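Local structure of calmodulin, putative (4OCI) at residues L31-V37 and F62-F66; S73-I79 and I102-D108; G92-I97 and E126-V132. The protein binds calcium through an EF-hand and takes part in starting the phagocytosis of human erythrocytes by Entamoeba histolytica. The contacts are given in a common frame with arbitrary orientation. Numbering follows the deposited sequence.

Contact 1. Residues L31-V37 and F62-F66; sequences LVRVLGV and FTSCF. With NA (sodium ion), chain C.
L35 lays its CD1 methyl over one face of the F66 ring, 4.0 Å from the centroid and 18° off the ring normal, a CH-pi contact set by an mt leucine (chi1 -62°, chi2 173°) and a t phenylalanine (chi1 177°, chi2 63°). The same leucine meets F66 CE1 through its CB at 3.7 Å and reaches the edge of the other ring, with L35 CD1 3.8 Å from F62 CZ. F62, also t, extends toward L31, whose CD2 lies 3.6 Å from F62 CZ. V32 sits against both aromatics: its CG2 is 4.1 Å from F62 CE1 and 4.0 Å from F66 CD1. Backbones are closest at V32 and F66, with CA atoms 7.0 Å apart.

Residues 62-66 are helical throughout, so F62 and F66, one turn apart, project from one side. Residues 31-37 carry the end of helix 25-34, closed by a Schellman motif: G36 has positive phi (118°), V37 N bonds V32 O at 3.2 Å and G36 N bonds R33 O at 3.0 Å. This reversal turns V37 back to the contact, its CG2 4.0 Å from F66 CE1. The pairing joins the helix that leaves the calcium-binding EF-hand loop to helix 59-71, as in the hydrophobic interior of a paired EF-hand lobe. Away from the contact, sodium is held by T63 OG1 (2.3 Å) and S64 OG (2.5 Å), with E60 O.

Every contact between the segments is apolar, and 260 Å² is buried, so their mutual fit rests on ring and methyl shape rather than on directional bonds.

Contact 2. Residues S73-I79 and I102-D108; sequences SFNKDEI and ILSTIGD
An EF-hand helix-loop-helix is joined here at its open ends: the start of helix 76-86 faces the last turn of helix 96-106. Along the latter, I102 comes first, its CG2 4.1 Å from I79 CD1. L103 follows with CD2 3.9 Å from I79 CD1 and 4.3 Å from F74 CZ; it also touches F135 of helix 132-145 and I115 of helix 112-122. I106 (chi1 69°, p) fits between the two hydrophobic residues of 73-79, with CD1 3.8 Å from I79 CB and CG1 3.9 Å from F74 CB; its helical turn is held by I106 N to I102 O, 2.9 Å. At G107 the chain becomes extended (phi/psi -147/153), and its CA comes within 4.2 Å of S73 CA, the closest CA pair of the two segments. A CB on G107 would clash with F74 CD2, whereas the glycine CA lies at the ring edge, 4.1 Å from F74 CD2. F74 takes chi1 46° (p) and chi2 92° here. D108 continues past S73, whose OG bonds L69 O. Opposite, helix 76-86 opens with a capping box: E78 N donates to N75 OD1 (3.1 Å, acceptor position less sure), and N75 N donates to E78 OE1 at 3.3 Å.

Contact 3. Residues G92-I97 and E126-V132; sequences GFIPAI and EQGVVKV. With ACT (acetate ion), chain D.
Strands 93-95 and 129-131 form a short antiparallel EF-hand beta-scaffold, approaching to 4.4 Å at 148° between their directions. I94 and V130 are the hydrogen-bonded pair (I94 N to V130 O, 3.0 Å; V130 N to I94 O, 2.6 Å); F93-K131 and P95-V129 are non-hydrogen-bonded pairs. V132 N to G92 O and A96 N to G128 O, both 2.9 Å, bracket the ladder.

On the exposed face, the F93 ring (chi1 -60°, m) reaches across the neighbouring strand, resting in the shallow dip between V129 and K131: F93 CD1 is 3.6 Å from V129 CG2, and F93 CE1 is 3.8 Å from K131 CB. The lysine end leads off to D133. The other face is filled by smaller bumps. V130 (t) presses its CG2 to 3.8 Å from A96 CB, and I94 (p) meets V132 with 4.0 Å between their CG2 atoms. G92 has phi 99°, where a CB would jam against the preceding carbonyl.

Where the segments part, a water fills the gap, accepting from I97 N (3.1 Å) and donating to E126 O (2.9 Å) and G128 O (2.8 Å). K131 N donates to an acetate O at 2.8 Å, an ion probably from the crystallisation liquor.

E126 forms a salt bridge to R100 of helix 96-106. The I94-V130 face settles on L99 of that helix, V130 and A96 touch I124, and A96 also packs on F119; the strands thus link the loops of two helix-loop-helix units, 76-86/96-106 and 112-122/132-145.

In the fold
Contacts 1 and 2 follow each other in the chain and touch directly, with centres 15 Å apart: G36 O is 3.1 Å from N75 CB, and V37 CG1 is 3.8 Å from S73 OG. F74 also pairs through its backbone with V38, so the two halves of the molecule meet here. Contacts 2 and 3 share helix 96-106 and have alternating segments; their centres lie 16 Å apart, nearest atoms about 5 Å. Contact 2 closes the open end of one EF-hand, and contact 3 ties its loop to that of the next. The centres of contacts 1 and 3 are about 30 Å apart, across the chain's centre, their nearest atoms about 16 Å. Calcium lies about 11 Å from the L31 side chain of contact 1; contacts 2 and 3 lie away from both metal sites.

Contact 1. Residues L31-V37 and F62-F66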
ATOM      1  N   LEU A  31       6.406 -11.608   2.348  1.00 20.90           N
ATOM      2  CA  LEU A  31       7.159 -12.222   3.417  1.00 20.43           C
ATOM      3  C   LEU A  31       6.408 -12.154   4.692  1.00 22.12           C
ATOM      4  O   LEU A  31       6.341 -13.169   5.423  1.00 23.50           O
ATOM      5  CB  LEU A  31       8.523 -11.537   3.582  1.00 20.33           C
ATOM      6  CG  LEU A  31       9.494 -12.006   4.691  1.00 22.33           C
ATOM      7  CD1 LEU A  31       9.657 -13.551   4.613  1.00 24.46           C
ATOM      8  CD2 LEU A  31      10.850 -11.337   4.647  1.00 24.20           C
ATOM      9  N   VAL A  32       5.814 -10.999   4.968  1.00 22.13           N
ATOM     10  CA  VAL A  32       5.010 -10.769   6.184  1.00 23.70           C
ATOM     11  C   VAL A  32       3.800 -11.702   6.163  1.00 23.92           C
ATOM     12  O   VAL A  32       3.477 -12.337   7.197  1.00 25.33           O
ATOM     13  CB  VAL A  32       4.659  -9.233   6.251  1.00 25.90           C
ATOM     14  CG1 VAL A  32       3.250  -8.967   6.566  1.00 26.14           C
ATOM     15  CG2 VAL A  32       5.752  -8.416   7.097  1.00 24.75           C
ATOM     16  N   ARG A  33       3.166 -11.877   4.993  1.00 24.32           N
ATOM     17  CA  ARG A  33       2.079 -12.866   4.912  1.00 24.67           C
ATOM     18  C   ARG A  33       2.539 -14.321   5.087  1.00 26.03           C
ATOM     19  O   ARG A  33       1.856 -15.091   5.811  1.00 24.99           O
ATOM     20  CB  ARG A  33       1.229 -12.701   3.677  1.00 22.66           C
ATOM     21  CG  ARG A  33       0.374 -11.406   3.767  1.00 22.64           C
ATOM     22  CD  ARG A  33      -0.533 -11.401   2.573  1.00 22.07           C
ATOM     23  NE  ARG A  33      -1.340 -10.192   2.465  1.00 22.47           N
ATOM     24  CZ  ARG A  33      -2.311  -9.849   3.289  1.00 27.10           C
ATOM     25  NH1 ARG A  33      -2.605 -10.601   4.396  1.00 26.06           N
ATOM     26  NH2 ARG A  33      -2.984  -8.711   3.012  1.00 20.54           N
ATOM     27  N   VAL A  34       3.588 -14.718   4.380  1.00 24.65           N
ATOM     28  CA  VAL A  34       4.228 -16.004   4.656  1.00 27.30           C
ATOM     29  C   VAL A  34       4.506 -16.277   6.163  1.00 28.90           C
ATOM     30  O   VAL A  34       4.294 -17.388   6.626  1.00 30.61           O
ATOM     31  CB  VAL A  34       5.511 -16.190   3.837  1.00 26.51           C
ATOM     32  CG1 VAL A  34       6.423 -17.271   4.491  1.00 28.87           C
ATOM     33  CG2 VAL A  34       5.135 -16.609   2.461  1.00 27.39           C
ATOM     34  N   LEU A  35       4.982 -15.267   6.908  1.00 30.26           N
ATOM     35  CA  LEU A  35       5.268 -15.343   8.327  1.00 30.17           C
ATOM     36  C   LEU A  35       4.043 -15.328   9.222  1.00 31.63           C
ATOM     37  O   LEU A  35       4.170 -15.526  10.413  1.00 33.00           O
ATOM     38  CB  LEU A  35       6.247 -14.212   8.725  1.00 29.22           C
ATOM     39  CG  LEU A  35       7.589 -14.295   8.034  1.00 29.93           C
ATOM     40  CD1 LEU A  35       8.487 -13.075   8.320  1.00 30.02           C
ATOM     41  CD2 LEU A  35       8.296 -15.607   8.371  1.00 28.65           C
ATOM     42  N   GLY A  36       2.851 -15.099   8.681  1.00 32.07           N
ATOM     43  CA  GLY A  36       1.641 -15.361   9.416  1.00 33.03           C
ATOM     44  C   GLY A  36       0.755 -14.145   9.698  1.00 33.31           C
ATOM     45  O   GLY A  36      -0.367 -14.308  10.216  1.00 34.16           O
ATOM     46  N   VAL A  37       1.207 -12.957   9.315  1.00 31.08           N
ATOM     47  CA  VAL A  37       0.444 -11.724   9.552  1.00 30.42           C
ATOM     48  C   VAL A  37      -0.857 -11.720   8.744  1.00 30.76           C
ATOM     49  O   VAL A  37      -0.858 -12.077   7.561  1.00 31.63           O
ATOM     50  CB  VAL A  37       1.323 -10.451   9.292  1.00 30.50           C
ATOM     51  CG1 VAL A  37       0.499  -9.207   9.286  1.00 28.16           C
ATOM     52  CG2 VAL A  37       2.434 -10.349  10.383  1.00 29.25           C
ATOM     53  N   PHE A  62      13.032  -3.978   8.519  1.00 18.83           N
ATOM     54  CA  PHE A  62      12.138  -5.156   8.443  1.00 19.46           C
ATOM     55  C   PHE A  62      11.853  -5.811   9.775  1.00 19.71           C
ATOM     56  O   PHE A  62      10.695  -6.066  10.109  1.00 19.34           O
ATOM     57  CB  PHE A  62      12.696  -6.240   7.478  1.00 18.07           C
ATOM     58  CG  PHE A  62      11.889  -7.517   7.542  1.00 21.93           C
ATOM     59  CD1 PHE A  62      10.626  -7.581   6.941  1.00 22.44           C
ATOM     60  CD2 PHE A  62      12.330  -8.590   8.303  1.00 25.26           C
ATOM     61  CE1 PHE A  62       9.826  -8.722   7.058  1.00 24.04           C
ATOM     62  CE2 PHE A  62      11.549  -9.751   8.415  1.00 27.05           C
ATOM     63  CZ  PHE A  62      10.296  -9.788   7.813  1.00 24.88           C
ATOM     64  N   THR A  63      12.889  -6.124  10.556  1.00 21.38           N
ATOM     65  CA  THR A  63      12.647  -6.724  11.862  1.00 22.47           C
ATOM     66  C   THR A  63      11.891  -5.792  12.816  1.00 23.70           C
ATOM     67  O   THR A  63      11.001  -6.263  13.520  1.00 22.37           O
ATOM     68  CB  THR A  63      13.909  -7.200  12.595  1.00 24.92           C
ATOM     69  OG1 THR A  63      14.764  -6.071  12.863  1.00 22.15           O
ATOM     70  CG2 THR A  63      14.656  -8.171  11.795  1.00 24.39           C
ATOM     71  N   SER A  64      12.197  -4.501  12.813  1.00 23.28           N
ATOM     72  CA  SER A  64      11.348  -3.531  13.565  1.00 26.12           C
ATOM     73  C   SER A  64       9.912  -3.519  13.117  1.00 26.24           C
ATOM     74  O   SER A  64       9.032  -3.671  13.957  1.00 26.80           O
ATOM     75  CB  SER A  64      11.922  -2.136  13.472  1.00 26.40           C
ATOM     76  OG  SER A  64      13.264  -2.221  13.971  1.00 28.80           O
ATOM     77  N   CYS A  65       9.671  -3.422  11.808  1.00 26.31           N
ATOM     78  CA  CYS A  65       8.290  -3.417  11.231  1.00 28.91           C
ATOM     79  C   CYS A  65       7.557  -4.706  11.502  1.00 28.61           C
ATOM     80  O   CYS A  65       6.406  -4.679  11.891  1.00 29.86           O
ATOM     81  CB  CYS A  65       8.283  -3.138   9.734  1.00 28.48           C
ATOM     82  SG  CYS A  65       8.756  -1.453   9.524  1.00 38.25           S
ATOM     83  N   PHE A  66       8.245  -5.820  11.332  1.00 27.07           N
ATOM     84  CA  PHE A  66       7.649  -7.109  11.501  1.00 28.03           C
ATOM     85  C   PHE A  66       7.205  -7.296  12.974  1.00 29.01           C
ATOM     86  O   PHE A  66       6.077  -7.768  13.212  1.00 28.72           O
ATOM     87  CB  PHE A  66       8.566  -8.247  10.975  1.00 27.28           C
ATOM     88  CG  PHE A  66       8.012  -9.594  11.204  1.00 30.89           C
ATOM     89  CD1 PHE A  66       6.812  -9.963  10.584  1.00 31.50           C
ATOM     90  CD2 PHE A  66       8.645 -10.492  12.086  1.00 30.73           C
ATOM     91  CE1 PHE A  66       6.267 -11.186  10.844  1.00 33.70           C
ATOM     92  CE2 PHE A  66       8.114 -11.741  12.333  1.00 32.80           C
ATOM     93  CZ  PHE A  66       6.930 -12.093  11.752  1.00 35.17           C
TER
HETATM   94 NA    NA C 202      15.007  -3.992  13.835  1.00 27.71          NA

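Contact 2. Residues S73-I79 and I102-D108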
ATOM      1  N   SER A  73      -1.744  -7.160  14.908  1.00 47.37           N
ATOM      2  CA  SER A  73      -2.601  -8.058  14.113  1.00 45.32           C
ATOM      3  C   SER A  73      -2.619  -9.426  14.756  1.00 44.01           C
ATOM      4  O   SER A  73      -2.097  -9.605  15.870  1.00 45.02           O
ATOM      5  CB  SER A  73      -2.057  -8.175  12.711  1.00 44.43           C
ATOM      6  OG  SER A  73      -0.809  -8.827  12.804  1.00 47.14           O
ATOM      7  N   PHE A  74      -3.183 -10.395  14.056  1.00 41.71           N
ATOM      8  CA  PHE A  74      -3.158 -11.756  14.549  1.00 41.45           C
ATOM      9  C   PHE A  74      -2.680 -12.630  13.430  1.00 40.75           C
ATOM     10  O   PHE A  74      -2.480 -12.133  12.318  1.00 39.17           O
ATOM     11  CB  PHE A  74      -4.550 -12.222  15.021  1.00 41.54           C
ATOM     12  CG  PHE A  74      -5.682 -11.887  14.063  1.00 40.99           C
ATOM     13  CD1 PHE A  74      -6.071 -12.792  13.094  1.00 39.55           C
ATOM     14  CD2 PHE A  74      -6.399 -10.684  14.189  1.00 38.22           C
ATOM     15  CE1 PHE A  74      -7.153 -12.488  12.221  1.00 40.35           C
ATOM     16  CE2 PHE A  74      -7.457 -10.369  13.311  1.00 37.69           C
ATOM     17  CZ  PHE A  74      -7.831 -11.269  12.346  1.00 38.61           C
ATOM     18  N   ASN A  75      -2.464 -13.902  13.738  1.00 40.65           N
ATOM     19  CA  ASN A  75      -2.297 -14.929  12.720  1.00 42.10           C
ATOM     20  C   ASN A  75      -3.488 -15.866  12.691  1.00 41.97           C
ATOM     21  O   ASN A  75      -4.356 -15.841  13.567  1.00 40.61           O
ATOM     22  CB  ASN A  75      -0.975 -15.752  12.867  1.00 43.86           C
ATOM     23  CG  ASN A  75      -0.919 -16.561  14.171  1.00 48.69           C
ATOM     24  OD1 ASN A  75      -1.228 -17.766  14.204  1.00 50.15           O
ATOM     25  ND2 ASN A  75      -0.579 -15.863  15.276  1.00 54.64           N
ATOM     26  N   LYS A  76      -3.500 -16.686  11.653  1.00 43.42           N
ATOM     27  CA  LYS A  76      -4.613 -17.525  11.358  1.00 44.90           C
ATOM     28  C   LYS A  76      -4.638 -18.687  12.344  1.00 45.47           C
ATOM     29  O   LYS A  76      -5.712 -19.145  12.660  1.00 46.75           O
ATOM     30  CB  LYS A  76      -4.611 -17.960   9.890  1.00 45.95           C
ATOM     31  CG  LYS A  76      -6.018 -18.244   9.379  1.00 48.48           C
ATOM     32  CD  LYS A  76      -6.286 -17.672   7.998  1.00 51.19           C
ATOM     33  CE  LYS A  76      -5.990 -18.681   6.899  1.00 52.76           C
ATOM     34  NZ  LYS A  76      -7.051 -19.708   6.725  1.00 56.23           N
ATOM     35  N   ASP A  77      -3.498 -19.113  12.897  1.00 44.61           N
ATOM     36  CA  ASP A  77      -3.510 -20.103  14.022  1.00 43.72           C
ATOM     37  C   ASP A  77      -4.220 -19.590  15.283  1.00 42.45           C
ATOM     38  O   ASP A  77      -4.969 -20.324  15.971  1.00 41.96           O
ATOM     39  CB  ASP A  77      -2.085 -20.492  14.438  1.00 44.45           C
ATOM     40  N   GLU A  78      -3.962 -18.324  15.570  1.00 40.44           N
ATOM     41  CA  GLU A  78      -4.469 -17.662  16.737  1.00 40.80           C
ATOM     42  C   GLU A  78      -5.994 -17.537  16.619  1.00 38.94           C
ATOM     43  O   GLU A  78      -6.738 -17.885  17.554  1.00 36.26           O
ATOM     44  CB  GLU A  78      -3.816 -16.277  16.813  1.00 42.19           C
ATOM     45  CG  GLU A  78      -3.309 -15.817  18.171  1.00 48.24           C
ATOM     46  CD  GLU A  78      -2.796 -14.351  18.143  1.00 56.14           C
ATOM     47  OE1 GLU A  78      -2.497 -13.795  17.026  1.00 52.94           O
ATOM     48  OE2 GLU A  78      -2.709 -13.750  19.261  1.00 59.95           O
ATOM     49  N   ILE A  79      -6.471 -17.063  15.465  1.00 38.09           N
ATOM     50  CA  ILE A  79      -7.919 -16.924  15.342  1.00 37.90           C
ATOM     51  C   ILE A  79      -8.606 -18.288  15.335  1.00 39.46           C
ATOM     52  O   ILE A  79      -9.668 -18.492  15.989  1.00 39.14           O
ATOM     53  CB  ILE A  79      -8.364 -15.987  14.282  1.00 36.42           C
ATOM     54  CG1 ILE A  79      -9.885 -15.880  14.370  1.00 39.22           C
ATOM     55  CG2 ILE A  79      -7.981 -16.463  12.900  1.00 37.55           C
ATOM     56  CD1 ILE A  79     -10.393 -14.478  14.122  1.00 40.25           C
ATOM     57  N   ILE A 102     -13.513 -12.132  20.254  1.00 24.97           N
ATOM     58  CA  ILE A 102     -12.259 -12.703  19.802  1.00 27.21           C
ATOM     59  C   ILE A 102     -11.472 -11.674  19.028  1.00 26.25           C
ATOM     60  O   ILE A 102     -10.274 -11.534  19.222  1.00 28.26           O
ATOM     61  CB  ILE A 102     -12.490 -13.862  18.801  1.00 27.58           C
ATOM     62  CG1 ILE A 102     -13.307 -15.019  19.386  1.00 30.91           C
ATOM     63  CG2 ILE A 102     -11.127 -14.331  18.121  1.00 24.29           C
ATOM     64  CD1 ILE A 102     -12.715 -15.647  20.458  1.00 37.15           C
ATOM     65  N   LEU A 103     -12.138 -11.007  18.102  1.00 26.23           N
ATOM     66  CA  LEU A 103     -11.534  -9.993  17.236  1.00 28.38           C
ATOM     67  C   LEU A 103     -11.128  -8.774  18.077  1.00 31.43           C
ATOM     68  O   LEU A 103     -10.144  -8.105  17.748  1.00 34.03           O
ATOM     69  CB  LEU A 103     -12.498  -9.555  16.099  1.00 25.84           C
ATOM     70  CG  LEU A 103     -12.878 -10.574  15.009  1.00 26.66           C
ATOM     71  CD1 LEU A 103     -14.068 -10.067  14.192  1.00 23.19           C
ATOM     72  CD2 LEU A 103     -11.695 -10.826  14.075  1.00 27.74           C
ATOM     73  N   SER A 104     -11.864  -8.474  19.147  1.00 33.05           N
ATOM     74  CA  SER A 104     -11.417  -7.442  20.073  1.00 36.03           C
ATOM     75  C   SER A 104     -10.169  -7.872  20.769  1.00 37.70           C
ATOM     76  O   SER A 104      -9.269  -7.088  20.985  1.00 41.45           O
ATOM     77  CB  SER A 104     -12.511  -7.086  21.066  1.00 35.52           C
ATOM     78  OG  SER A 104     -13.558  -6.522  20.335  1.00 34.00           O
ATOM     79  N   THR A 105     -10.089  -9.138  21.079  1.00 39.14           N
ATOM     80  CA  THR A 105      -9.051  -9.667  21.909  1.00 40.61           C
ATOM     81  C   THR A 105      -7.715  -9.841  21.236  1.00 42.05           C
ATOM     82  O   THR A 105      -6.715  -9.425  21.813  1.00 42.98           O
ATOM     83  CB  THR A 105      -9.535 -10.989  22.500  1.00 41.36           C
ATOM     84  OG1 THR A 105     -10.508 -10.668  23.489  1.00 40.93           O
ATOM     85  CG2 THR A 105      -8.428 -11.800  23.139  1.00 43.82           C
ATOM     86  N   ILE A 106      -7.679 -10.414  20.038  1.00 42.56           N
ATOM     87  CA  ILE A 106      -6.440 -10.989  19.474  1.00 45.62           C
ATOM     88  C   ILE A 106      -5.633 -10.133  18.480  1.00 48.46           C
ATOM     89  O   ILE A 106      -4.470 -10.469  18.123  1.00 49.37           O
ATOM     90  CB  ILE A 106      -6.655 -12.382  18.864  1.00 44.71           C
ATOM     91  CG1 ILE A 106      -7.489 -12.270  17.602  1.00 43.88           C
ATOM     92  CG2 ILE A 106      -7.247 -13.357  19.903  1.00 46.33           C
ATOM     93  CD1 ILE A 106      -7.776 -13.546  17.076  1.00 43.11           C
ATOM     94  N   GLY A 107      -6.211  -9.058  17.988  1.00 50.83           N
ATOM     95  CA  GLY A 107      -5.363  -8.132  17.274  1.00 56.17           C
ATOM     96  C   GLY A 107      -5.922  -6.767  17.529  1.00 59.41           C
ATOM     97  O   GLY A 107      -7.133  -6.627  17.774  1.00 60.65           O
ATOM     98  N   ASP A 108      -5.083  -5.747  17.479  1.00 62.13           N
ATOM     99  CA  ASP A 108      -5.665  -4.425  17.657  1.00 64.80           C
ATOM    100  C   ASP A 108      -5.587  -3.536  16.388  1.00 65.30           C
ATOM    101  O   ASP A 108      -5.092  -2.408  16.433  1.00 66.76           O
ATOM    102  CB  ASP A 108      -5.177  -3.766  18.976  1.00 66.27           C
ATOM    103  CG  ASP A 108      -6.077  -4.122  20.237  1.00 68.19           C
ATOM    104  OD1 ASP A 108      -7.132  -4.850  20.148  1.00 66.71           O
ATOM    105  OD2 ASP A 108      -5.705  -3.617  21.331  1.00 67.88           O
TER

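Contact 3. Residues G92-I97 and E126-V132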
ATOM      1  N   GLY A  92     -19.654 -25.716  12.975  1.00 30.38           N
ATOM      2  CA  GLY A  92     -19.386 -24.779  11.879  1.00 28.42           C
ATOM      3  C   GLY A  92     -19.764 -23.335  12.169  1.00 25.14           C
ATOM      4  O   GLY A  92     -19.458 -22.444  11.335  1.00 24.27           O
ATOM      5  N   PHE A  93     -20.458 -23.090  13.301  1.00 21.70           N
ATOM      6  CA  PHE A  93     -20.985 -21.765  13.623  1.00 21.35           C
ATOM      7  C   PHE A  93     -20.590 -21.359  14.997  1.00 20.41           C
ATOM      8  O   PHE A  93     -20.463 -22.225  15.911  1.00 20.41           O
ATOM      9  CB  PHE A  93     -22.521 -21.708  13.585  1.00 22.29           C
ATOM     10  CG  PHE A  93     -23.123 -22.053  12.233  1.00 21.10           C
ATOM     11  CD1 PHE A  93     -23.504 -21.025  11.359  1.00 21.52           C
ATOM     12  CD2 PHE A  93     -23.266 -23.365  11.827  1.00 26.75           C
ATOM     13  CE1 PHE A  93     -24.015 -21.300  10.127  1.00 28.57           C
ATOM     14  CE2 PHE A  93     -23.799 -23.675  10.554  1.00 29.59           C
ATOM     15  CZ  PHE A  93     -24.195 -22.630   9.710  1.00 26.78           C
ATOM     16  N   ILE A  94     -20.329 -20.060  15.110  1.00 20.37           N
ATOM     17  CA  ILE A  94     -20.194 -19.420  16.415  1.00 21.30           C
ATOM     18  C   ILE A  94     -21.143 -18.194  16.537  1.00 20.46           C
ATOM     19  O   ILE A  94     -21.540 -17.637  15.522  1.00 21.22           O
ATOM     20  CB  ILE A  94     -18.721 -19.111  16.791  1.00 22.03           C
ATOM     21  CG1 ILE A  94     -18.127 -17.962  15.901  1.00 24.46           C
ATOM     22  CG2 ILE A  94     -17.944 -20.401  16.824  1.00 22.12           C
ATOM     23  CD1 ILE A  94     -16.910 -17.321  16.554  1.00 24.93           C
ATOM     24  N   PRO A  95     -21.522 -17.794  17.774  1.00 20.01           N
ATOM     25  CA  PRO A  95     -22.213 -16.487  17.948  1.00 19.64           C
ATOM     26  C   PRO A  95     -21.417 -15.294  17.494  1.00 19.93           C
ATOM     27  O   PRO A  95     -20.215 -15.259  17.719  1.00 19.12           O
ATOM     28  CB  PRO A  95     -22.452 -16.394  19.445  1.00 19.11           C
ATOM     29  CG  PRO A  95     -22.234 -17.793  19.986  1.00 20.94           C
ATOM     30  CD  PRO A  95     -21.282 -18.490  19.044  1.00 19.21           C
ATOM     31  N   ALA A  96     -22.094 -14.323  16.859  1.00 18.35           N
ATOM     32  CA  ALA A  96     -21.455 -13.185  16.336  1.00 20.90           C
ATOM     33  C   ALA A  96     -20.827 -12.411  17.486  1.00 22.78           C
ATOM     34  O   ALA A  96     -19.752 -11.779  17.332  1.00 22.70           O
ATOM     35  CB  ALA A  96     -22.475 -12.306  15.612  1.00 20.68           C
ATOM     36  N   ILE A  97     -21.494 -12.399  18.634  1.00 21.71           N
ATOM     37  CA  ILE A  97     -20.940 -11.623  19.719  1.00 23.15           C
ATOM     38  C   ILE A  97     -19.666 -12.233  20.272  1.00 23.55           C
ATOM     39  O   ILE A  97     -18.776 -11.491  20.764  1.00 24.35           O
ATOM     40  CB  ILE A  97     -21.967 -11.368  20.854  1.00 22.41           C
ATOM     41  CG1 ILE A  97     -21.472 -10.146  21.728  1.00 26.01           C
ATOM     42  CG2 ILE A  97     -22.258 -12.700  21.714  1.00 24.58           C
ATOM     43  CD1 ILE A  97     -22.266 -10.075  22.954  1.00 31.31           C
ATOM     44  N   GLU A 126     -25.735  -9.013  14.968  1.00 34.35           N
ATOM     45  CA  GLU A 126     -25.152  -8.987  16.316  1.00 35.59           C
ATOM     46  C   GLU A 126     -25.707 -10.020  17.303  1.00 33.15           C
ATOM     47  O   GLU A 126     -24.988 -10.504  18.156  1.00 31.52           O
ATOM     48  CB  GLU A 126     -25.362  -7.577  16.920  1.00 37.53           C
ATOM     49  CG  GLU A 126     -24.245  -7.164  17.886  1.00 45.89           C
ATOM     50  CD  GLU A 126     -22.802  -7.451  17.367  1.00 54.34           C
ATOM     51  OE1 GLU A 126     -22.439  -6.920  16.279  1.00 53.80           O
ATOM     52  OE2 GLU A 126     -22.054  -8.185  18.086  1.00 56.33           O
ATOM     53  N   GLN A 127     -26.995 -10.331  17.180  1.00 32.73           N
ATOM     54  CA  GLN A 127     -27.631 -11.376  17.983  1.00 33.28           C
ATOM     55  C   GLN A 127     -27.669 -12.776  17.342  1.00 31.67           C
ATOM     56  O   GLN A 127     -28.325 -13.695  17.853  1.00 31.14           O
ATOM     57  CB  GLN A 127     -29.034 -10.926  18.385  1.00 33.30           C
ATOM     58  CG  GLN A 127     -29.022  -9.689  19.329  1.00 42.61           C
ATOM     59  CD  GLN A 127     -28.839  -8.288  18.599  1.00 54.46           C
ATOM     60  OE1 GLN A 127     -29.150  -8.134  17.383  1.00 59.00           O
ATOM     61  NE2 GLN A 127     -28.331  -7.269  19.355  1.00 56.00           N
ATOM     62  N   GLY A 128     -26.951 -12.958  16.236  1.00 29.42           N
ATOM     63  CA  GLY A 128     -27.061 -14.193  15.486  1.00 26.87           C
ATOM     64  C   GLY A 128     -25.741 -14.968  15.514  1.00 24.99           C
ATOM     65  O   GLY A 128     -24.918 -14.773  16.437  1.00 24.50           O
ATOM     66  N   VAL A 129     -25.568 -15.824  14.501  1.00 23.41           N
ATOM     67  CA  VAL A 129     -24.430 -16.698  14.420  1.00 22.84           C
ATOM     68  C   VAL A 129     -23.602 -16.341  13.190  1.00 22.48           C
ATOM     69  O   VAL A 129     -24.058 -15.660  12.274  1.00 21.82           O
ATOM     70  CB  VAL A 129     -24.840 -18.217  14.424  1.00 23.60           C
ATOM     71  CG1 VAL A 129     -25.701 -18.571  15.660  1.00 21.88           C
ATOM     72  CG2 VAL A 129     -25.577 -18.667  13.139  1.00 22.45           C
ATOM     73  N   VAL A 130     -22.386 -16.835  13.150  1.00 21.52           N
ATOM     74  CA  VAL A 130     -21.537 -16.631  11.972  1.00 21.45           C
ATOM     75  C   VAL A 130     -21.026 -17.981  11.511  1.00 21.07           C
ATOM     76  O   VAL A 130     -20.594 -18.811  12.352  1.00 21.33           O
ATOM     77  CB  VAL A 130     -20.286 -15.810  12.394  1.00 21.04           C
ATOM     78  CG1 VAL A 130     -19.308 -15.550  11.149  1.00 22.65           C
ATOM     79  CG2 VAL A 130     -20.743 -14.533  13.001  1.00 20.90           C
ATOM     80  N   LYS A 131     -21.037 -18.193  10.179  1.00 21.64           N
ATOM     81  CA  LYS A 131     -20.520 -19.426   9.620  1.00 21.65           C
ATOM     82  C   LYS A 131     -18.990 -19.253   9.540  1.00 21.34           C
ATOM     83  O   LYS A 131     -18.489 -18.422   8.785  1.00 21.69           O
ATOM     84  CB  LYS A 131     -21.112 -19.665   8.233  1.00 21.78           C
ATOM     85  CG  LYS A 131     -20.942 -21.110   7.808  1.00 25.48           C
ATOM     86  CD  LYS A 131     -21.930 -21.525   6.632  1.00 27.97           C
ATOM     87  CE  LYS A 131     -21.637 -22.940   6.061  1.00 35.80           C
ATOM     88  NZ  LYS A 131     -20.388 -22.999   5.153  1.00 30.96           N
ATOM     89  N   VAL A 132     -18.247 -20.006  10.332  1.00 21.56           N
ATOM     90  CA  VAL A 132     -16.806 -19.777  10.534  1.00 21.37           C
ATOM     91  C   VAL A 132     -16.032 -19.914   9.217  1.00 23.56           C
ATOM     92  O   VAL A 132     -15.182 -19.056   8.920  1.00 25.81           O
ATOM     93  CB  VAL A 132     -16.260 -20.825  11.528  1.00 22.52           C
ATOM     94  CG1 VAL A 132     -14.745 -20.880  11.470  1.00 25.40           C
ATOM     95  CG2 VAL A 132     -16.775 -20.532  13.011  1.00 23.77           C
TER
HETATM   96  C   ACT D 203     -21.504 -15.508   7.579  1.00 42.64           C
HETATM   97  O   ACT D 203     -22.001 -16.204   8.503  1.00 42.30           O
HETATM   98  OXT ACT D 203     -22.337 -14.854   6.880  1.00 44.22           O
HETATM   99  CH3 ACT D 203     -20.020 -15.421   7.333  1.00 40.98           C
HETATM  100  O   HOH W   1     -24.479 -13.272  18.746  1.00 17.60           O